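Local coordinates for Lmo2051 protein (Listeria monocytogenes, PDB 3I18) that is the PDZ domain of a probably membrane-bound protein that is thought to hydrolyse proteins as an ATP-dependent, Lon-type serine peptidase, at residues D7-M12 / L24-I30; V53-I59 / A70-A76. One frame throughout, in Å; residues are numbered along the deposited sequence.

Contact 1: D7-M12 / L24-I30. Unlike the reference sequence in segment 7-12: Met12 (reference Leu).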
loop_
_atom_site.group_PDB
_atom_site.type_symbol
_atom_site.label_atom_id
_atom_site.label_comp_id
_atom_site.label_asym_id
_atom_site.label_seq_id
_atom_site.Cartn_x
_atom_site.Cartn_y
_atom_site.Cartn_z
ATOM N N ASP A 7 2.551 7.676 -11.327
ATOM C CA ASP A 7 2.093 8.377 -10.133
ATOM C C ASP A 7 2.133 7.534 -8.861
ATOM O O ASP A 7 2.277 8.073 -7.764
ATOM C CB ASP A 7 0.670 8.897 -10.345
ATOM C CG ASP A 7 0.538 9.743 -11.597
ATOM O OD1 ASP A 7 1.349 10.679 -11.773
ATOM O OD2 ASP A 7 -0.382 9.471 -12.398
ATOM N N GLY A 8 2.008 6.219 -9.008
ATOM C CA GLY A 8 2.018 5.340 -7.851
ATOM C C GLY A 8 1.030 4.200 -8.012
ATOM O O GLY A 8 0.751 3.761 -9.130
ATOM N N VAL A 9 0.492 3.714 -6.898
ATOM C CA VAL A 9 -0.466 2.615 -6.940
ATOM C C VAL A 9 -1.849 3.046 -6.436
ATOM O O VAL A 9 -1.963 3.707 -5.407
ATOM C CB VAL A 9 0.045 1.410 -6.101
ATOM C CG1 VAL A 9 0.209 1.811 -4.641
ATOM C CG2 VAL A 9 -0.919 0.246 -6.223
ATOM N N TYR A 10 -2.898 2.684 -7.173
ATOM C CA TYR A 10 -4.260 3.028 -6.766
ATOM C C TYR A 10 -4.878 1.876 -5.986
ATOM O O TYR A 10 -4.850 0.726 -6.431
ATOM C CB TYR A 10 -5.136 3.344 -7.983
ATOM C CG TYR A 10 -4.765 4.626 -8.690
ATOM C CD1 TYR A 10 -3.747 4.652 -9.642
ATOM C CD2 TYR A 10 -5.412 5.824 -8.384
ATOM C CE1 TYR A 10 -3.382 5.841 -10.271
ATOM C CE2 TYR A 10 -5.052 7.018 -9.003
ATOM C CZ TYR A 10 -4.040 7.017 -9.942
ATOM O OH TYR A 10 -3.674 8.200 -10.546
ATOM N N VAL A 11 -5.431 2.191 -4.820
ATOM C CA VAL A 11 -6.060 1.190 -3.963
ATOM C C VAL A 11 -7.437 0.830 -4.520
ATOM O O VAL A 11 -8.221 1.711 -4.865
ATOM C CB VAL A 11 -6.227 1.729 -2.522
ATOM C CG1 VAL A 11 -6.931 0.698 -1.653
ATOM C CG2 VAL A 11 -4.865 2.072 -1.940
HETATM N N MSE A 12 -7.736 -0.462 -4.603
HETATM C CA MSE A 12 -9.024 -0.889 -5.138
HETATM C C MSE A 12 -9.941 -1.471 -4.082
HETATM O O MSE A 12 -11.159 -1.490 -4.249
HETATM C CB MSE A 12 -8.822 -1.913 -6.253
HETATM C CG MSE A 12 -10.118 -2.477 -6.799
HETATM SE SE MSE A 12 -9.837 -3.354 -8.456
HETATM C CE MSE A 12 -8.913 -4.922 -7.802
ATOM N N LEU A 24 -6.567 4.129 4.932
ATOM C CA LEU A 24 -6.838 4.159 3.496
ATOM C C LEU A 24 -8.283 3.875 3.107
ATOM O O LEU A 24 -9.057 3.311 3.882
ATOM C CB LEU A 24 -5.922 3.153 2.782
ATOM C CG LEU A 24 -4.409 3.330 2.957
ATOM C CD1 LEU A 24 -3.679 2.143 2.365
ATOM C CD2 LEU A 24 -3.967 4.632 2.295
ATOM N N HIS A 25 -8.635 4.282 1.892
ATOM C CA HIS A 25 -9.966 4.055 1.346
ATOM C C HIS A 25 -9.819 3.699 -0.124
ATOM O O HIS A 25 -8.811 4.026 -0.756
ATOM C CB HIS A 25 -10.846 5.305 1.487
ATOM C CG HIS A 25 -11.329 5.558 2.881
ATOM N ND1 HIS A 25 -10.641 6.345 3.781
ATOM C CD2 HIS A 25 -12.438 5.125 3.531
ATOM C CE1 HIS A 25 -11.304 6.385 4.924
ATOM N NE2 HIS A 25 -12.397 5.653 4.799
ATOM N N ALA A 26 -10.818 3.015 -0.668
ATOM C CA ALA A 26 -10.785 2.628 -2.070
ATOM C C ALA A 26 -10.705 3.890 -2.917
ATOM O O ALA A 26 -11.446 4.848 -2.688
ATOM C CB ALA A 26 -12.034 1.834 -2.414
ATOM N N GLY A 27 -9.791 3.892 -3.882
ATOM C CA GLY A 27 -9.633 5.045 -4.748
ATOM C C GLY A 27 -8.404 5.875 -4.428
ATOM O O GLY A 27 -7.938 6.643 -5.268
ATOM N N ASP A 28 -7.873 5.729 -3.219
ATOM C CA ASP A 28 -6.693 6.486 -2.823
ATOM C C ASP A 28 -5.478 6.097 -3.653
ATOM O O ASP A 28 -5.347 4.956 -4.107
ATOM C CB ASP A 28 -6.377 6.265 -1.338
ATOM C CG ASP A 28 -7.434 6.843 -0.418
ATOM O OD1 ASP A 28 -8.320 7.578 -0.899
ATOM O OD2 ASP A 28 -7.381 6.566 0.796
ATOM N N LEU A 29 -4.595 7.064 -3.862
ATOM C CA LEU A 29 -3.373 6.829 -4.618
ATOM C C LEU A 29 -2.203 6.872 -3.650
ATOM O O LEU A 29 -2.000 7.869 -2.958
ATOM C CB LEU A 29 -3.183 7.911 -5.686
ATOM C CG LEU A 29 -1.827 7.937 -6.396
ATOM C CD1 LEU A 29 -1.627 6.684 -7.230
ATOM C CD2 LEU A 29 -1.748 9.178 -7.283
ATOM N N ILE A 30 -1.443 5.785 -3.595
ATOM C CA ILE A 30 -0.274 5.726 -2.719
ATOM C C ILE A 30 0.928 6.144 -3.558
ATOM O O ILE A 30 1.222 5.524 -4.582
ATOM C CB ILE A 30 -0.049 4.308 -2.175
ATOM C CG1 ILE A 30 -1.225 3.908 -1.274
ATOM C CG2 ILE A 30 1.260 4.258 -1.413
ATOM C CD1 ILE A 30 -1.137 2.464 -0.749
#
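Two strands of the PDZ barrel meet here edge to edge, and side chains fill both sides of the seam. Val9 and Ile30 form an antiparallel hydrogen-bonded pair (Val9 N to Ile30 O 3.0 Å, Ile30 N to Val9 O 2.8 Å), and on their face Val9 CG1 presses against Ile30 CB at 3.5 Å. Val11 is the main knob: compact and branched, it fills the hollow between turn and strand, its CB 3.9 Å from His25 O and its CG2 3.9 Å from Ile30 CD1 and 4.5 Å from Leu24 CD1. On the face of Tyr10 and Leu29, the exposed Tyr10 ring covers the buried Leu29, whose CD1 makes a CH-pi contact 3.6 Å from the ring centroid. Gly8 CA lies 3.4 Å from Ile30 O, where a side chain would collide. Val11 N hydrogen-bonds to Asp28 O (2.9 Å) and Gly27 N to Val11 O (2.9 Å), fastening the type II turn His25-Asp28; Gly27 suits its positive phi. Buried Asp28 accepts His25 N at OD2 (2.8 Å), while OD1 hydrogen-bonds His63 of flanking strand 56-63. Backbone hydrogen bonds tie Tyr10 to Val90 and Met12 to Thr88 of strand 83-89, and Phe44 of helix 41-49 covers Val9 and Ile30.

Contact 2: V53-I59 / A70-A76; sequences VGDTVKI and ADIKLTA
This is an antiparallel beta hairpin of the PDZ barrel, formed where strand 56-63 turns back into strand 66-76. The axes of 56-59 and 70-73 approach to 4.6 Å, with 147° between their directions, a clear twist. Both are beta throughout (phi -84 to -164°, psi 124 to 160°). Val57 faces Ile72 (CA-CA 5.5 Å) and Ile59 faces Ala70 (CA-CA 5.4 Å) as hydrogen-bonded pairs; Thr56 with Lys73 and Lys58 with Asp71 are non-hydrogen-bonded. Val57 and Ile72 exchange N-to-O bonds of 2.9 Å each way; Ile59 N reaches Ala70 O at 2.8 Å and Ala70 N reaches Ile59 O at 3.0 Å. At Leu74, where strand 66-76 is interrupted, the pairing slips by one residue: Leu74 N hydrogen-bonds to Asp55 O (2.8 Å), but Leu74 O receives Gly54 N (2.9 Å). Gly54 leaves the beta region at 98/-18°, a conformation that suits glycine. Val57 (m), Ile59 (mm) and Ile72 (mt) point into the barrel, apolar and branched: Ile59 CG1 lies 3.9 Å from Ile72 CD1. Leu74 (mt) joins them, its CD2 4.0 Å from Val57 CG2, and Ile85 of strand 83-89 packs on Ile59, Ile72 and Leu74. The Thr56, Lys58, Asp71 and Lys73 face is polar, as suits a barrel's outside. Asp55 (m) turns its carboxylate back to Lys52 N. Across the polar face, Thr56 CG2 rests 3.6 Å from Asp71 CB.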
loop_
_atom_site.group_PDB
_atom_site.type_symbol
_atom_site.label_atom_id
_atom_site.label_comp_id
_atom_site.label_asym_id
_atom_site.label_seq_id
_atom_site.Cartn_x
_atom_site.Cartn_y
_atom_site.Cartn_z
ATOM N N VAL A 53 5.694 -9.051 9.403
ATOM C CA VAL A 53 4.367 -8.811 9.948
ATOM C C VAL A 53 4.628 -8.053 11.245
ATOM O O VAL A 53 5.554 -8.390 11.977
ATOM C CB VAL A 53 3.645 -10.146 10.267
ATOM C CG1 VAL A 53 2.336 -9.877 11.009
ATOM C CG2 VAL A 53 3.373 -10.907 8.978
ATOM N N GLY A 54 3.847 -7.014 11.517
ATOM C CA GLY A 54 4.058 -6.257 12.739
ATOM C C GLY A 54 4.879 -5.001 12.532
ATOM O O GLY A 54 4.882 -4.109 13.384
ATOM N N ASP A 55 5.595 -4.931 11.414
ATOM C CA ASP A 55 6.402 -3.749 11.104
ATOM C C ASP A 55 5.462 -2.605 10.778
ATOM O O ASP A 55 4.285 -2.813 10.504
ATOM C CB ASP A 55 7.310 -3.996 9.896
ATOM C CG ASP A 55 8.557 -4.784 10.244
ATOM O OD1 ASP A 55 8.775 -5.082 11.442
ATOM O OD2 ASP A 55 9.325 -5.106 9.314
ATOM N N THR A 56 6.001 -1.394 10.798
ATOM C CA THR A 56 5.226 -0.205 10.510
ATOM C C THR A 56 5.764 0.447 9.244
ATOM O O THR A 56 6.977 0.608 9.094
ATOM C CB THR A 56 5.338 0.809 11.667
ATOM O OG1 THR A 56 4.778 0.239 12.857
ATOM C CG2 THR A 56 4.612 2.093 11.320
ATOM N N VAL A 57 4.877 0.795 8.318
ATOM C CA VAL A 57 5.310 1.464 7.091
ATOM C C VAL A 57 4.686 2.850 7.028
ATOM O O VAL A 57 3.535 3.037 7.422
ATOM C CB VAL A 57 4.902 0.681 5.805
ATOM C CG1 VAL A 57 5.663 -0.637 5.726
ATOM C CG2 VAL A 57 3.408 0.434 5.781
ATOM N N LYS A 58 5.449 3.823 6.544
ATOM C CA LYS A 58 4.948 5.187 6.415
ATOM C C LYS A 58 4.356 5.291 5.026
ATOM O O LYS A 58 5.039 5.019 4.039
ATOM C CB LYS A 58 6.079 6.213 6.570
ATOM C CG LYS A 58 5.609 7.661 6.408
ATOM C CD LYS A 58 6.658 8.672 6.862
ATOM C CE LYS A 58 7.926 8.583 6.028
ATOM N NZ LYS A 58 8.952 9.593 6.444
ATOM N N ILE A 59 3.087 5.681 4.947
ATOM C CA ILE A 59 2.411 5.779 3.661
ATOM C C ILE A 59 1.994 7.201 3.305
ATOM O O ILE A 59 1.321 7.868 4.094
ATOM C CB ILE A 59 1.136 4.880 3.635
ATOM C CG1 ILE A 59 1.505 3.410 3.865
ATOM C CG2 ILE A 59 0.428 5.013 2.295
ATOM C CD1 ILE A 59 2.309 2.783 2.742
ATOM N N ALA A 70 0.431 8.758 6.824
ATOM C CA ALA A 70 0.108 8.028 8.036
ATOM C C ALA A 70 0.877 6.727 8.089
ATOM O O ALA A 70 1.359 6.229 7.071
ATOM C CB ALA A 70 -1.389 7.757 8.089
ATOM N N ASP A 71 0.997 6.185 9.293
ATOM C CA ASP A 71 1.689 4.928 9.495
ATOM C C ASP A 71 0.668 3.809 9.502
ATOM O O ASP A 71 -0.451 3.974 10.001
ATOM C CB ASP A 71 2.433 4.920 10.833
ATOM C CG ASP A 71 3.659 5.791 10.824
ATOM O OD1 ASP A 71 4.411 5.757 9.826
ATOM O OD2 ASP A 71 3.884 6.502 11.831
ATOM N N ILE A 72 1.052 2.668 8.944
ATOM C CA ILE A 72 0.162 1.520 8.907
ATOM C C ILE A 72 0.964 0.304 9.331
ATOM O O ILE A 72 2.076 0.095 8.864
ATOM C CB ILE A 72 -0.415 1.310 7.494
ATOM C CG1 ILE A 72 -1.164 2.574 7.061
ATOM C CG2 ILE A 72 -1.373 0.123 7.487
ATOM C CD1 ILE A 72 -1.807 2.463 5.682
ATOM N N LYS A 73 0.409 -0.475 10.253
ATOM C CA LYS A 73 1.085 -1.672 10.721
ATOM C C LYS A 73 0.785 -2.792 9.738
ATOM O O LYS A 73 -0.356 -2.951 9.291
ATOM C CB LYS A 73 0.602 -2.043 12.128
ATOM C CG LYS A 73 1.267 -3.276 12.731
ATOM C CD LYS A 73 1.208 -3.246 14.256
ATOM C CE LYS A 73 2.070 -2.115 14.810
ATOM N NZ LYS A 73 2.146 -2.118 16.301
ATOM N N LEU A 74 1.812 -3.558 9.394
ATOM C CA LEU A 74 1.651 -4.662 8.454
ATOM C C LEU A 74 1.041 -5.851 9.171
ATOM O O LEU A 74 1.326 -6.096 10.342
ATOM C CB LEU A 74 3.004 -5.058 7.870
ATOM C CG LEU A 74 3.701 -3.986 7.024
ATOM C CD1 LEU A 74 4.971 -4.563 6.442
ATOM C CD2 LEU A 74 2.764 -3.536 5.905
ATOM N N THR A 75 0.191 -6.582 8.462
ATOM C CA THR A 75 -0.459 -7.755 9.025
ATOM C C THR A 75 -0.142 -8.916 8.091
ATOM O O THR A 75 0.564 -8.735 7.104
ATOM C CB THR A 75 -1.992 -7.538 9.128
ATOM O OG1 THR A 75 -2.586 -8.627 9.847
ATOM C CG2 THR A 75 -2.612 -7.427 7.744
ATOM N N ALA A 76 -0.625 -10.111 8.407
ATOM C CA ALA A 76 -0.371 -11.259 7.546
ATOM C C ALA A 76 -1.455 -11.264 6.471
ATOM O O ALA A 76 -2.639 -11.167 6.800
ATOM C CB ALA A 76 -0.436 -12.549 8.368
#

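Contact 1 closes before contact 2 opens along the chain, yet both belong to one closed antiparallel sheet, where strands 29-33 and 56-63 are neighbours. Their centres lie about 16 Å apart, on opposite sides of the chain's centre, and their apolar side chains meet in the interior. Leu24 CD1 touches Ile72 CD1 at 3.8 Å, and Ile30 CG2 touches Ile59 CG2 at 3.9 Å, so one core continues from the first pair of strands into the hairpin. Strand 83-89 contributes to both, with Ile87 against Ile30 and Ile85 against Ile59 and Ile72. The barrel itself closes at another seam, where strand 9-14 meets strand 83-89. The probable Lon-type protease region belongs to another part of the full-length protein.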